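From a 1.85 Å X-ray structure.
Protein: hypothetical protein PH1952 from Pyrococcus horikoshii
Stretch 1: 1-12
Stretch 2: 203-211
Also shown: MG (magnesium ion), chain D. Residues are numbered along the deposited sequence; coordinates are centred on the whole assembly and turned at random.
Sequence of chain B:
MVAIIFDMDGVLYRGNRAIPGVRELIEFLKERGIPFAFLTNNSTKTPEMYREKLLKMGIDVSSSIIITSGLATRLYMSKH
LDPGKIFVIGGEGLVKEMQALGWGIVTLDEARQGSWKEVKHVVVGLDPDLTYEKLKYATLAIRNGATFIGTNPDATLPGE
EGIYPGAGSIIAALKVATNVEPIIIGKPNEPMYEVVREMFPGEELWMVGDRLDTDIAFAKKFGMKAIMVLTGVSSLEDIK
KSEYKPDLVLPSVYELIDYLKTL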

# COMPACT_ATOMS: atom_id res chain seq x y z
N MET B 1 2.24 3.54 42.69
CA MET B 1 1.03 2.79 42.27
C MET B 1 1.15 2.43 40.80
O MET B 1 0.67 3.15 39.91
N VAL B 2 1.82 1.31 40.56
CA VAL B 2 2.07 0.80 39.23
C VAL B 2 0.89 0.06 38.60
O VAL B 2 0.19 -0.70 39.27
N ALA B 3 0.71 0.28 37.30
CA ALA B 3 -0.32 -0.37 36.50
C ALA B 3 0.45 -0.99 35.34
O ALA B 3 1.33 -0.35 34.76
N ILE B 4 0.15 -2.24 35.02
CA ILE B 4 0.88 -2.90 33.95
C ILE B 4 0.02 -3.15 32.72
O ILE B 4 -1.08 -3.71 32.81
N ILE B 5 0.52 -2.72 31.57
CA ILE B 5 -0.18 -2.88 30.31
C ILE B 5 0.52 -4.00 29.51
O ILE B 5 1.74 -3.96 29.32
N PHE B 6 -0.25 -4.99 29.07
CA PHE B 6 0.32 -6.11 28.30
C PHE B 6 -0.16 -6.21 26.86
O PHE B 6 -1.36 -6.13 26.58
N ASP B 7 0.79 -6.41 25.96
CA ASP B 7 0.45 -6.65 24.56
C ASP B 7 -0.03 -8.09 24.67
O ASP B 7 0.25 -8.75 25.68
N MET B 8 -0.73 -8.60 23.67
CA MET B 8 -1.23 -9.96 23.75
C MET B 8 -0.45 -11.06 23.01
O MET B 8 0.28 -11.83 23.64
N ASP B 9 -0.60 -11.13 21.69
CA ASP B 9 0.09 -12.17 20.92
C ASP B 9 1.61 -12.09 21.09
O ASP B 9 2.22 -11.05 20.87
N GLY B 10 2.23 -13.20 21.48
CA GLY B 10 3.67 -13.21 21.67
C GLY B 10 4.04 -12.83 23.10
O GLY B 10 5.21 -12.85 23.47
N VAL B 11 3.04 -12.48 23.89
CA VAL B 11 3.24 -12.07 25.28
C VAL B 11 2.41 -12.92 26.25
O VAL B 11 2.96 -13.54 27.17
N LEU B 12 1.10 -12.96 26.05
CA LEU B 12 0.22 -13.73 26.92
C LEU B 12 -0.02 -15.13 26.37
O LEU B 12 -0.50 -16.02 27.06
N GLU B 203 -1.33 6.59 37.62
CA GLU B 203 -0.40 5.48 37.90
C GLU B 203 0.92 5.53 37.13
O GLU B 203 1.03 6.18 36.08
N GLU B 204 1.90 4.79 37.65
CA GLU B 204 3.19 4.68 36.98
C GLU B 204 2.89 3.54 36.04
O GLU B 204 2.53 2.45 36.49
N LEU B 205 3.02 3.77 34.75
CA LEU B 205 2.70 2.75 33.76
C LEU B 205 3.87 1.93 33.25
O LEU B 205 4.95 2.46 33.00
N TRP B 206 3.63 0.63 33.11
CA TRP B 206 4.62 -0.31 32.58
C TRP B 206 4.01 -0.93 31.32
O TRP B 206 2.82 -1.23 31.29
N MET B 207 4.82 -1.10 30.29
CA MET B 207 4.37 -1.69 29.03
C MET B 207 5.16 -2.97 28.78
O MET B 207 6.39 -2.96 28.78
N VAL B 208 4.45 -4.07 28.59
CA VAL B 208 5.10 -5.35 28.35
C VAL B 208 4.74 -5.84 26.94
O VAL B 208 3.56 -6.07 26.65
N GLY B 209 5.74 -5.99 26.08
CA GLY B 209 5.48 -6.43 24.72
C GLY B 209 6.59 -7.26 24.10
O GLY B 209 7.63 -7.47 24.72
N ASP B 210 6.36 -7.73 22.88
CA ASP B 210 7.36 -8.53 22.17
C ASP B 210 7.82 -7.87 20.88
O ASP B 210 8.70 -8.40 20.21
N ARG B 211 7.22 -6.73 20.53
CA ARG B 211 7.61 -6.01 19.32
C ARG B 211 8.28 -4.68 19.65
O ARG B 211 7.74 -3.86 20.39

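Strands 2-6 and 204-209 lie side by side in parallel; as in any beta strand, their side chains alternate between the two faces of the sheet, with bridged residues on the same face, and the packing differs on each. On the face carrying Val2, Ile4, Phe6, Glu204, Trp206 and Val208, the indole of Trp206 (chi1 m) is the main bump. It spreads beside Val2, whose t rotamer sets CG1 squarely over one ring face, 3.5 Å from the centroid of the five-membered ring of Trp206. Ile4 (m, t) extends CD1 to 3.9 Å from Trp206 CE3, so the indole lodges against both aliphatic side chains. Glu204, extended in t, t, holds the indole by its polar edge: Trp206 NE1 donates to Glu204 OE1 at 3.1 Å.

Farther along, Val208 (t) fills the hollow bordered by Ile4, Phe6 and Val11. Its CG2 meets Ile4 CG2 at 3.8 Å, its CB lies 3.8 Å from Phe6 CD2, and its CG1 reaches Val11 CG1 at 3.9 Å. On the other face, the small Ala3 leaves room for Leu205 (m, t) to bring CD2 to 3.9 Å from Ala3 CB. Met207 (chi1 t, chi2 p) bends back toward the first strand, placing SD 3.9 Å from Ile5 CG2 and CE 4.1 Å from Asp7 CB.

Beyond the strands the packing turns polar. Asp7 (t) and Asp210 (p) both point toward the opposite stretch, and magnesium draws their carboxylates together: the ion binds Asp7 OD2 at 2.2 Å, Asp210 OD1 at 2.3 Å and the backbone Asp9 O at 2.3 Å, with three waters completing six ligands. Water 3 also donates to Asp210 OD2 at 2.7 Å. Gly10 leaves the space this cluster needs, since an ideal CB on Gly10 would lie 2.4 Å from Asp210 OD2.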

# COMPACT_ATOMS: atom_id res chain seq x y z
CB MET B 1 -0.22 3.64 42.51
CG MET B 1 -0.26 4.29 43.89
SD MET B 1 0.31 3.15 45.17
CE MET B 1 -1.21 2.21 45.48
CB VAL B 2 3.28 -0.14 39.25
CG1 VAL B 2 3.49 -0.78 37.87
CG2 VAL B 2 4.53 0.63 39.65
CB ALA B 3 -1.36 0.65 35.98
CB ILE B 4 1.49 -4.24 34.46
CG1 ILE B 4 2.28 -4.00 35.75
CG2 ILE B 4 2.40 -4.84 33.39
CD1 ILE B 4 2.83 -5.26 36.40
CB ILE B 5 -0.12 -1.57 29.49
CG1 ILE B 5 -0.52 -0.38 30.37
CG2 ILE B 5 -1.04 -1.68 28.27
CD1 ILE B 5 -1.89 -0.49 31.00
CB PHE B 6 -0.03 -7.47 28.92
CG PHE B 6 0.44 -7.67 30.33
CD1 PHE B 6 -0.30 -7.18 31.40
CD2 PHE B 6 1.61 -8.38 30.60
CE1 PHE B 6 0.10 -7.41 32.71
CE2 PHE B 6 2.02 -8.61 31.91
CZ PHE B 6 1.27 -8.12 32.96
CB ASP B 7 1.69 -6.59 23.68
CG ASP B 7 1.45 -7.20 22.32
OD1 ASP B 7 0.65 -6.64 21.54
OD2 ASP B 7 2.06 -8.25 22.04
CB MET B 8 -2.71 -9.98 23.33
CG MET B 8 -3.55 -9.05 24.21
SD MET B 8 -5.31 -8.97 23.81
CE MET B 8 -5.93 -10.25 24.80
CB ASP B 9 -0.26 -12.06 19.43
CG ASP B 9 0.10 -13.32 18.66
OD1 ASP B 9 0.16 -13.26 17.42
OD2 ASP B 9 0.29 -14.37 19.31
CB VAL B 11 2.88 -10.58 25.47
CG1 VAL B 11 3.14 -10.13 26.91
CG2 VAL B 11 3.70 -9.72 24.50
CB LEU B 12 -1.12 -13.00 27.08
CG LEU B 12 -1.03 -11.59 27.68
CD1 LEU B 12 -2.43 -10.98 27.76
CD2 LEU B 12 -0.41 -11.66 29.06
CB GLU B 203 -1.07 4.12 37.62
CG GLU B 203 -2.04 3.67 38.71
CD GLU B 203 -3.46 3.91 38.35
OE1 GLU B 203 -4.32 3.33 39.03
OE2 GLU B 203 -3.75 4.66 37.40
CB GLU B 204 4.27 4.26 37.97
CG GLU B 204 5.51 3.75 37.29
CD GLU B 204 6.55 3.26 38.27
OE1 GLU B 204 7.55 2.68 37.80
OE2 GLU B 204 6.39 3.46 39.50
CB LEU B 205 2.02 3.41 32.55
CG LEU B 205 0.77 4.25 32.80
CD1 LEU B 205 0.30 4.88 31.49
CD2 LEU B 205 -0.32 3.37 33.41
CB TRP B 206 4.90 -1.45 33.56
CG TRP B 206 5.70 -1.09 34.77
CD1 TRP B 206 6.05 0.16 35.20
CD2 TRP B 206 6.21 -2.01 35.75
NE1 TRP B 206 6.74 0.08 36.39
CE2 TRP B 206 6.85 -1.24 36.75
CE3 TRP B 206 6.18 -3.40 35.88
CZ2 TRP B 206 7.46 -1.82 37.87
CZ3 TRP B 206 6.79 -3.98 36.99
CH2 TRP B 206 7.42 -3.19 37.97
CB MET B 207 4.61 -0.72 27.87
CG MET B 207 4.16 -1.24 26.50
SD MET B 207 2.37 -1.41 26.39
CE MET B 207 2.23 -2.93 25.41
CB VAL B 208 4.65 -6.41 29.37
CG1 VAL B 208 5.33 -7.73 29.08
CG2 VAL B 208 4.95 -5.94 30.79
CB ASP B 210 6.80 -9.92 21.84
CG ASP B 210 5.69 -9.86 20.82
OD1 ASP B 210 4.73 -9.13 21.09
OD2 ASP B 210 5.79 -10.53 19.77
CB ARG B 211 6.41 -5.76 18.41
CG ARG B 211 5.90 -6.99 17.66
CD ARG B 211 4.66 -6.66 16.81
NE ARG B 211 4.02 -7.87 16.30
CZ ARG B 211 4.28 -8.42 15.11
NH1 ARG B 211 5.16 -7.87 14.29
NH2 ARG B 211 3.67 -9.54 14.76
MG MG D . 2.70 -8.94 20.10
O HOH W 1 0.90 -8.73 19.15
O HOH W 2 2.49 -11.63 16.67
O HOH W 3 3.62 -9.79 18.35
O HOH W 4 3.19 -6.92 19.57